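Local coordinates for probable porin (Pseudomonas aeruginosa, PDB 4FSP), which probably forms a beta-barrel channel of the OprD porin family through which small solutes cross the bacterial outer membrane, at residues A[180-184]-A[294-298]; A[227-231]-A[243-247]; A[260-266]-A[287-293]. All coordinates share one frame. Residues are numbered along the deposited sequence.

Contact 1: residues A[180-184]-A[294-298]; sequences ALFNR and PYLEG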
loop_
_atom_site.group_PDB
_atom_site.type_symbol
_atom_site.label_atom_id
_atom_site.label_comp_id
_atom_site.label_asym_id
_atom_site.label_seq_id
_atom_site.Cartn_x
_atom_site.Cartn_y
_atom_site.Cartn_z
ATOM N N ALA A 180 15.145 5.280 -0.736
ATOM C CA ALA A 180 15.538 5.705 -2.072
ATOM C C ALA A 180 14.338 6.021 -2.956
ATOM O O ALA A 180 13.278 5.383 -2.849
ATOM C CB ALA A 180 16.417 4.641 -2.734
ATOM N N LEU A 181 14.512 7.007 -3.832
ATOM C CA LEU A 181 13.490 7.350 -4.809
ATOM C C LEU A 181 13.385 6.225 -5.831
ATOM O O LEU A 181 14.380 5.835 -6.436
ATOM C CB LEU A 181 13.872 8.651 -5.509
ATOM C CG LEU A 181 13.019 8.988 -6.730
ATOM C CD1 LEU A 181 11.583 9.282 -6.284
ATOM C CD2 LEU A 181 13.626 10.171 -7.469
ATOM N N PHE A 182 12.194 5.677 -6.018
ATOM C CA PHE A 182 12.025 4.628 -7.016
ATOM C C PHE A 182 12.041 5.192 -8.442
ATOM O O PHE A 182 11.072 5.816 -8.861
ATOM C CB PHE A 182 10.719 3.880 -6.772
ATOM C CG PHE A 182 10.480 2.758 -7.736
ATOM C CD1 PHE A 182 11.530 1.952 -8.155
ATOM C CD2 PHE A 182 9.208 2.497 -8.215
ATOM C CE1 PHE A 182 11.311 0.912 -9.037
ATOM C CE2 PHE A 182 8.987 1.458 -9.096
ATOM C CZ PHE A 182 10.039 0.663 -9.504
ATOM N N ASN A 183 13.124 4.971 -9.185
ATOM C CA ASN A 183 13.213 5.511 -10.540
ATOM C C ASN A 183 12.121 4.962 -11.455
ATOM O O ASN A 183 11.119 5.639 -11.679
ATOM C CB ASN A 183 14.607 5.326 -11.152
ATOM C CG ASN A 183 15.062 6.550 -11.949
ATOM O OD1 ASN A 183 14.251 7.408 -12.310
ATOM N ND2 ASN A 183 16.360 6.633 -12.225
ATOM N N ARG A 184 12.300 3.739 -11.952
ATOM C CA ARG A 184 11.349 3.118 -12.895
ATOM C C ARG A 184 11.273 3.876 -14.214
ATOM O O ARG A 184 10.884 5.044 -14.234
ATOM C CB ARG A 184 9.936 2.977 -12.298
ATOM C CG ARG A 184 8.884 2.583 -13.339
ATOM C CD ARG A 184 7.608 2.037 -12.712
ATOM N NE ARG A 184 7.129 0.864 -13.448
ATOM C CZ ARG A 184 6.108 0.098 -13.071
ATOM N NH1 ARG A 184 5.429 0.376 -11.964
ATOM N NH2 ARG A 184 5.765 -0.948 -13.811
ATOM N N PRO A 294 6.554 10.492 -8.053
ATOM C CA PRO A 294 7.603 9.886 -7.232
ATOM C C PRO A 294 7.039 9.190 -6.007
ATOM O O PRO A 294 6.001 9.595 -5.443
ATOM C CB PRO A 294 8.426 11.092 -6.780
ATOM C CG PRO A 294 7.408 12.186 -6.647
ATOM C CD PRO A 294 6.328 11.907 -7.706
ATOM N N TYR A 295 7.743 8.137 -5.608
ATOM C CA TYR A 295 7.463 7.377 -4.391
ATOM C C TYR A 295 8.679 6.526 -4.039
ATOM O O TYR A 295 9.593 6.395 -4.851
ATOM C CB TYR A 295 6.196 6.532 -4.539
ATOM C CG TYR A 295 6.113 5.573 -5.736
ATOM C CD1 TYR A 295 5.918 6.041 -7.038
ATOM C CD2 TYR A 295 6.136 4.196 -5.539
ATOM C CE1 TYR A 295 5.796 5.161 -8.104
ATOM C CE2 TYR A 295 6.015 3.317 -6.597
ATOM C CZ TYR A 295 5.836 3.801 -7.873
ATOM O OH TYR A 295 5.715 2.916 -8.918
ATOM N N LEU A 296 8.714 5.971 -2.832
ATOM C CA LEU A 296 9.937 5.310 -2.359
ATOM C C LEU A 296 10.068 3.883 -2.891
ATOM O O LEU A 296 9.063 3.186 -3.089
ATOM C CB LEU A 296 9.981 5.277 -0.829
ATOM C CG LEU A 296 9.858 6.630 -0.125
ATOM C CD1 LEU A 296 9.681 6.456 1.383
ATOM C CD2 LEU A 296 11.065 7.490 -0.444
ATOM N N GLU A 297 11.308 3.455 -3.122
ATOM C CA GLU A 297 11.599 2.038 -3.318
ATOM C C GLU A 297 10.995 1.216 -2.176
ATOM O O GLU A 297 11.038 1.627 -1.003
ATOM C CB GLU A 297 13.111 1.795 -3.339
ATOM C CG GLU A 297 13.837 2.411 -4.518
ATOM C CD GLU A 297 15.274 1.929 -4.618
ATOM O OE1 GLU A 297 15.701 1.133 -3.751
ATOM O OE2 GLU A 297 15.983 2.339 -5.564
ATOM N N GLY A 298 10.440 0.057 -2.515
ATOM C CA GLY A 298 9.844 -0.820 -1.518
ATOM C C GLY A 298 8.374 -0.555 -1.236
ATOM O O GLY A 298 7.757 -1.277 -0.445
HETATM O O HOH W 1 13.221 3.229 -0.050
HETATM O O HOH W 2 14.790 2.946 -8.038
#
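P294 begins the contact on its apolar side: its CB lies 3.7 Å from L181 CD1, and both side chains also touch Y223 of strand 223-235. At Y295 the backbone takes over, F182 N donating to Y295 O at 2.9 Å. The CA-to-CB bond of Y295 points away from 180-184, yet its ring swings back to receive the edge of the F182 ring on its face, an offset edge-to-face pair with centroids 5.5 Å apart and planes at 74°. Y295 OH, 3.6 Å from F182 CE2, is hydrogen-bonded to D311, while R184 is held by the carbonyl and ring of Y309. L296 pairs with L181 as a single beta bridge, and L296 CA approaches A180 O at 3.4 Å. E297 N then donates to A180 O (2.8 Å), and the E297 side chain covers the A180 methyl, CD to CB 3.5 Å. Two waters extend the join: water 1 connects A180 N with E297 O, and water 2 connects N183 N with E297 OE2. One bridge between two otherwise irregular segments ties the loop between strands 179-180 and 193-205 to the long loop after strand 278-288, an arrangement consistent with the inward-folded extracellular loops that narrow the pore of OprD-family barrels.

Contact 2: residues A[227-231]-A[243-247]; sequences FLGLK and SDLRL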
loop_
_atom_site.group_PDB
_atom_site.type_symbol
_atom_site.label_atom_id
_atom_site.label_comp_id
_atom_site.label_asym_id
_atom_site.label_seq_id
_atom_site.Cartn_x
_atom_site.Cartn_y
_atom_site.Cartn_z
ATOM N N PHE A 227 -0.032 15.913 -0.365
ATOM C CA PHE A 227 -1.194 15.123 -0.765
ATOM C C PHE A 227 -2.458 15.720 -0.182
ATOM O O PHE A 227 -2.479 16.110 0.994
ATOM C CB PHE A 227 -1.070 13.673 -0.263
ATOM C CG PHE A 227 -2.346 12.883 -0.381
ATOM C CD1 PHE A 227 -3.299 12.897 0.642
ATOM C CD2 PHE A 227 -2.612 12.143 -1.524
ATOM C CE1 PHE A 227 -4.490 12.175 0.523
ATOM C CE2 PHE A 227 -3.810 11.412 -1.648
ATOM C CZ PHE A 227 -4.747 11.427 -0.620
ATOM N N LEU A 228 -3.528 15.733 -0.978
ATOM C CA LEU A 228 -4.847 16.149 -0.491
ATOM C C LEU A 228 -5.861 15.188 -1.055
ATOM O O LEU A 228 -5.858 14.920 -2.256
ATOM C CB LEU A 228 -5.189 17.576 -0.932
ATOM C CG LEU A 228 -6.524 18.134 -0.416
ATOM C CD1 LEU A 228 -6.514 18.226 1.122
ATOM C CD2 LEU A 228 -6.807 19.511 -1.020
ATOM N N GLY A 229 -6.725 14.663 -0.194
ATOM C CA GLY A 229 -7.662 13.644 -0.623
ATOM C C GLY A 229 -9.038 13.755 0.008
ATOM O O GLY A 229 -9.212 14.304 1.096
ATOM N N LEU A 230 -10.031 13.211 -0.674
ATOM C CA LEU A 230 -11.408 13.248 -0.192
ATOM C C LEU A 230 -12.047 11.912 -0.522
ATOM O O LEU A 230 -11.991 11.465 -1.678
ATOM C CB LEU A 230 -12.189 14.370 -0.903
ATOM C CG LEU A 230 -13.691 14.408 -0.571
ATOM C CD1 LEU A 230 -13.879 14.806 0.876
ATOM C CD2 LEU A 230 -14.481 15.380 -1.496
ATOM N N LYS A 231 -12.644 11.270 0.477
ATOM C CA LYS A 231 -13.412 10.053 0.241
ATOM C C LYS A 231 -14.849 10.218 0.715
ATOM O O LYS A 231 -15.084 10.719 1.821
ATOM C CB LYS A 231 -12.774 8.888 0.982
ATOM C CG LYS A 231 -11.382 8.545 0.498
ATOM C CD LYS A 231 -10.804 7.472 1.400
ATOM C CE LYS A 231 -9.515 6.908 0.847
ATOM N NZ LYS A 231 -9.146 5.681 1.603
ATOM N N SER A 243 -16.546 7.446 -3.735
ATOM C CA SER A 243 -15.667 8.288 -4.527
ATOM C C SER A 243 -14.387 8.452 -3.755
ATOM O O SER A 243 -14.398 8.453 -2.526
ATOM C CB SER A 243 -16.304 9.650 -4.752
ATOM O OG SER A 243 -16.895 10.098 -3.538
ATOM N N ASP A 244 -13.284 8.618 -4.471
ATOM C CA ASP A 244 -11.976 8.650 -3.839
ATOM C C ASP A 244 -11.210 9.604 -4.733
ATOM O O ASP A 244 -10.970 9.303 -5.900
ATOM C CB ASP A 244 -11.392 7.212 -3.841
ATOM C CG ASP A 244 -9.964 7.118 -3.276
ATOM O OD1 ASP A 244 -9.279 8.153 -3.116
ATOM O OD2 ASP A 244 -9.499 5.978 -3.008
ATOM N N LEU A 245 -10.856 10.774 -4.217
ATOM C CA LEU A 245 -10.205 11.775 -5.058
ATOM C C LEU A 245 -8.872 12.168 -4.446
ATOM O O LEU A 245 -8.772 12.362 -3.236
ATOM C CB LEU A 245 -11.104 13.008 -5.229
ATOM C CG LEU A 245 -12.518 12.754 -5.780
ATOM C CD1 LEU A 245 -13.386 14.008 -5.643
ATOM C CD2 LEU A 245 -12.490 12.279 -7.236
ATOM N N ARG A 246 -7.842 12.262 -5.279
ATOM C CA ARG A 246 -6.491 12.424 -4.775
ATOM C C ARG A 246 -5.719 13.406 -5.630
ATOM O O ARG A 246 -5.563 13.195 -6.829
ATOM C CB ARG A 246 -5.751 11.077 -4.799
ATOM C CG ARG A 246 -6.542 9.903 -4.224
ATOM C CD ARG A 246 -5.706 8.619 -4.188
ATOM N NE ARG A 246 -6.496 7.454 -3.770
ATOM C CZ ARG A 246 -6.025 6.207 -3.718
ATOM N NH1 ARG A 246 -4.771 5.943 -4.063
ATOM N NH2 ARG A 246 -6.814 5.226 -3.323
ATOM N N LEU A 247 -5.231 14.472 -5.007
ATOM C CA LEU A 247 -4.343 15.416 -5.675
ATOM C C LEU A 247 -3.005 15.370 -4.962
ATOM O O LEU A 247 -2.960 15.368 -3.723
ATOM C CB LEU A 247 -4.901 16.846 -5.599
ATOM C CG LEU A 247 -6.209 17.127 -6.345
ATOM C CD1 LEU A 247 -6.725 18.525 -6.017
ATOM C CD2 LEU A 247 -5.968 17.017 -7.831
#
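L247, L245 and K231 have the most surface covered where strands 223-235 and 240-252 run side by side, antiparallel at 170° with axes 4.8 Å apart. L247 pairs with L228 through two backbone hydrogen bonds, L228 N to L247 O (2.8 Å) and L247 N to L228 O (2.9 Å). Two residues along, L245 repeats the pattern with L230: L230 N to L245 O is 3.0 Å and L245 N to L230 O is 2.9 Å. All four leucines project from one face of the sheet. L245 and L247 also pack on F266 of the next strand, 262-273, and L228 touches a bound C8E detergent. This is a beta hairpin in the wall of a porin barrel, and the detergent marks the leucine face as the outer, membrane-facing one; the face carrying K231, D244 and R246 then turns to the lumen. K231 lies opposite D244 in a non-hydrogen-bonded pair, its CE 4.0 Å from D244 OD2, and K231 CA approaches S243 O at 3.3 Å. The carboxylate of D244 is taken instead by its own strand: R246 NE reaches D244 OD1 at 2.9 Å and R246 NH2 reaches D244 OD2 at 2.8 Å, a two-pronged salt bridge, while the guanidinium makes a cation-pi contact with Y302 from a loop. Between the two leucine pairs, G229 is matched with R246 in a non-hydrogen-bonded pair. The F227 ring, whose CE2 is 3.7 Å from R246 CB, bends over G229, so that a CB there would sit 2.5 Å from F227 CZ.

Contact 3: residues A[260-266]-A[287-293]; sequences RIDNRSF and MSGDHGF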
loop_
_atom_site.group_PDB
_atom_site.type_symbol
_atom_site.label_atom_id
_atom_site.label_comp_id
_atom_site.label_asym_id
_atom_site.label_seq_id
_atom_site.Cartn_x
_atom_site.Cartn_y
_atom_site.Cartn_z
ATOM N N ARG A 260 16.007 17.531 -10.472
ATOM C CA ARG A 260 14.873 18.446 -10.552
ATOM C C ARG A 260 13.587 17.683 -10.828
ATOM O O ARG A 260 13.518 16.863 -11.748
ATOM C CB ARG A 260 15.075 19.502 -11.634
ATOM C CG ARG A 260 13.973 20.546 -11.655
ATOM C CD ARG A 260 14.065 21.448 -12.874
ATOM N NE ARG A 260 13.295 20.925 -14.000
ATOM C CZ ARG A 260 12.000 21.168 -14.199
ATOM N NH1 ARG A 260 11.318 21.928 -13.348
ATOM N NH2 ARG A 260 11.386 20.649 -15.253
ATOM N N ILE A 261 12.564 17.950 -10.026
ATOM C CA ILE A 261 11.301 17.236 -10.168
ATOM C C ILE A 261 10.107 18.176 -10.052
ATOM O O ILE A 261 10.055 19.034 -9.161
ATOM C CB ILE A 261 11.188 16.113 -9.092
ATOM C CG1 ILE A 261 12.161 14.969 -9.407
ATOM C CG2 ILE A 261 9.768 15.577 -8.998
ATOM C CD1 ILE A 261 12.493 14.128 -8.204
ATOM N N ASP A 262 9.147 18.009 -10.952
ATOM C CA ASP A 262 7.887 18.734 -10.877
ATOM C C ASP A 262 6.763 17.797 -11.322
ATOM O O ASP A 262 6.597 17.521 -12.504
ATOM C CB ASP A 262 7.950 20.010 -11.740
ATOM C CG ASP A 262 6.581 20.646 -11.978
ATOM O OD1 ASP A 262 5.693 20.580 -11.100
ATOM O OD2 ASP A 262 6.390 21.229 -13.067
ATOM N N ASN A 263 6.011 17.282 -10.358
ATOM C CA ASN A 263 4.906 16.398 -10.680
ATOM C C ASN A 263 3.640 16.848 -9.986
ATOM O O ASN A 263 3.639 17.113 -8.776
ATOM C CB ASN A 263 5.245 14.943 -10.337
ATOM C CG ASN A 263 4.074 13.999 -10.548
ATOM O OD1 ASN A 263 3.375 13.638 -9.595
ATOM N ND2 ASN A 263 3.868 13.567 -11.791
ATOM N N ARG A 264 2.584 16.991 -10.782
ATOM C CA ARG A 264 1.245 17.263 -10.277
ATOM C C ARG A 264 0.380 16.126 -10.732
ATOM O O ARG A 264 0.221 15.884 -11.929
ATOM C CB ARG A 264 0.676 18.543 -10.868
ATOM C CG ARG A 264 1.409 19.771 -10.465
ATOM C CD ARG A 264 2.177 20.367 -11.614
ATOM N NE ARG A 264 2.599 21.718 -11.246
ATOM C CZ ARG A 264 3.447 22.454 -11.936
ATOM N NH1 ARG A 264 3.976 21.988 -13.055
ATOM N NH2 ARG A 264 3.763 23.658 -11.511
ATOM N N SER A 265 -0.203 15.449 -9.765
ATOM C CA SER A 265 -0.875 14.201 -10.001
ATOM C C SER A 265 -2.345 14.321 -9.633
ATOM O O SER A 265 -2.694 14.876 -8.579
ATOM C CB SER A 265 -0.200 13.133 -9.110
ATOM O OG SER A 265 -1.086 12.066 -8.839
ATOM N N PHE A 266 -3.212 13.808 -10.497
ATOM C CA PHE A 266 -4.587 13.567 -10.090
ATOM C C PHE A 266 -4.867 12.092 -10.286
ATOM O O PHE A 266 -4.424 11.494 -11.267
ATOM C CB PHE A 266 -5.629 14.366 -10.902
ATOM C CG PHE A 266 -7.065 13.938 -10.608
ATOM C CD1 PHE A 266 -7.786 14.509 -9.553
ATOM C CD2 PHE A 266 -7.668 12.925 -11.341
ATOM C CE1 PHE A 266 -9.101 14.083 -9.262
ATOM C CE2 PHE A 266 -8.978 12.495 -11.053
ATOM C CZ PHE A 266 -9.693 13.081 -10.016
ATOM N N MET A 287 -1.051 12.719 -14.991
ATOM C CA MET A 287 0.210 13.264 -14.511
ATOM C C MET A 287 0.489 14.585 -15.235
ATOM O O MET A 287 0.474 14.639 -16.472
ATOM C CB MET A 287 1.346 12.263 -14.795
ATOM C CG MET A 287 1.161 10.898 -14.148
ATOM S SD MET A 287 1.289 10.998 -12.351
ATOM C CE MET A 287 -0.301 10.330 -11.874
ATOM N N SER A 288 0.746 15.655 -14.489
ATOM C CA SER A 288 1.095 16.918 -15.138
ATOM C C SER A 288 2.382 17.485 -14.582
ATOM O O SER A 288 2.784 17.148 -13.462
ATOM C CB SER A 288 -0.022 17.958 -14.996
ATOM O OG SER A 288 -1.166 17.538 -15.708
ATOM N N GLY A 289 3.021 18.358 -15.361
ATOM C CA GLY A 289 4.338 18.877 -15.001
ATOM C C GLY A 289 5.397 18.132 -15.795
ATOM O O GLY A 289 5.067 17.290 -16.636
ATOM N N ASP A 290 6.662 18.419 -15.536
ATOM C CA ASP A 290 7.729 17.801 -16.314
ATOM C C ASP A 290 8.057 16.354 -15.935
ATOM O O ASP A 290 8.780 15.686 -16.671
ATOM C CB ASP A 290 9.005 18.646 -16.235
ATOM C CG ASP A 290 8.842 19.995 -16.885
ATOM O OD1 ASP A 290 7.786 20.217 -17.507
ATOM O OD2 ASP A 290 9.770 20.828 -16.783
ATOM N N HIS A 291 7.553 15.870 -14.797
ATOM C CA HIS A 291 7.911 14.520 -14.343
ATOM C C HIS A 291 6.767 13.610 -13.947
ATOM O O HIS A 291 5.632 14.048 -13.761
ATOM C CB HIS A 291 8.908 14.587 -13.193
ATOM C CG HIS A 291 10.190 15.236 -13.580
ATOM N ND1 HIS A 291 10.386 16.601 -13.497
ATOM C CD2 HIS A 291 11.324 14.722 -14.110
ATOM C CE1 HIS A 291 11.599 16.894 -13.934
ATOM N NE2 HIS A 291 12.191 15.770 -14.310
ATOM N N GLY A 292 7.095 12.329 -13.795
ATOM C CA GLY A 292 6.145 11.348 -13.310
ATOM C C GLY A 292 6.016 11.395 -11.795
ATOM O O GLY A 292 6.603 12.260 -11.135
ATOM N N PHE A 293 5.257 10.450 -11.251
ATOM C CA PHE A 293 4.887 10.443 -9.851
ATOM C C PHE A 293 5.956 9.753 -8.996
ATOM O O PHE A 293 6.223 8.567 -9.165
ATOM C CB PHE A 293 3.556 9.710 -9.699
ATOM C CG PHE A 293 3.039 9.679 -8.287
ATOM C CD1 PHE A 293 2.359 10.774 -7.747
ATOM C CD2 PHE A 293 3.223 8.561 -7.500
ATOM C CE1 PHE A 293 1.888 10.747 -6.430
ATOM C CE2 PHE A 293 2.738 8.521 -6.181
ATOM C CZ PHE A 293 2.075 9.614 -5.645
#
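The imidazole of H291 lies against the backbone of 260-262, with R260 O over one ring face, 2.9 Å from H291 CE1. Here the beta hairpin of strands 262-273 and 278-288 splays apart at its open end, far from its connecting turn. The regular ladder finishes at R264 and S288, a hydrogen-bonded pair with R264 N to S288 O at 2.7 Å and S288 N to R264 O at 2.6 Å. Beyond it the chain bends at G289, whose phi is 101° and where a CB would clash with D262 O. H291 resumes the pairing by other means: its N donates to D262 O (3.0 Å), and D262 N donates to H291 ND1 (3.2 Å), the ring nitrogen standing in for a backbone acceptor. D262 also holds R264 along its own strand, D262 OD2 to R264 NH1 2.5 Å. N263 spans the bend from within: its ND2 donates to H291 O at 2.7 Å and, weakly, to M287 SD at 3.7 Å.

Contacts 2 and 3 share the barrel wall: strands 240-252 and 262-273 are neighbours, and F266 of contact 3 meets L247 and L245 of contact 2, F266 CD1 to L247 CD2 at 3.5 Å and F266 CZ to L245 CD2 at 4.0 Å. Contact 3 runs straight into contact 1, since F293 precedes P294; P294 CD lies 3.9 Å from N263 OD1, and L181 CD2 lies 4.2 Å from I261 CD1. The centres of contacts 1 and 3 are about 14 Å apart. Those of contacts 2 and 3 are about 17 Å apart. Contacts 1 and 2, with centres about 21 Å apart, do not touch. A C8E detergent comes within about 4 Å of the L228 side chain in contact 2, whereas the side chains of P294 and I261 stay about 14 and 13 Å from C8E.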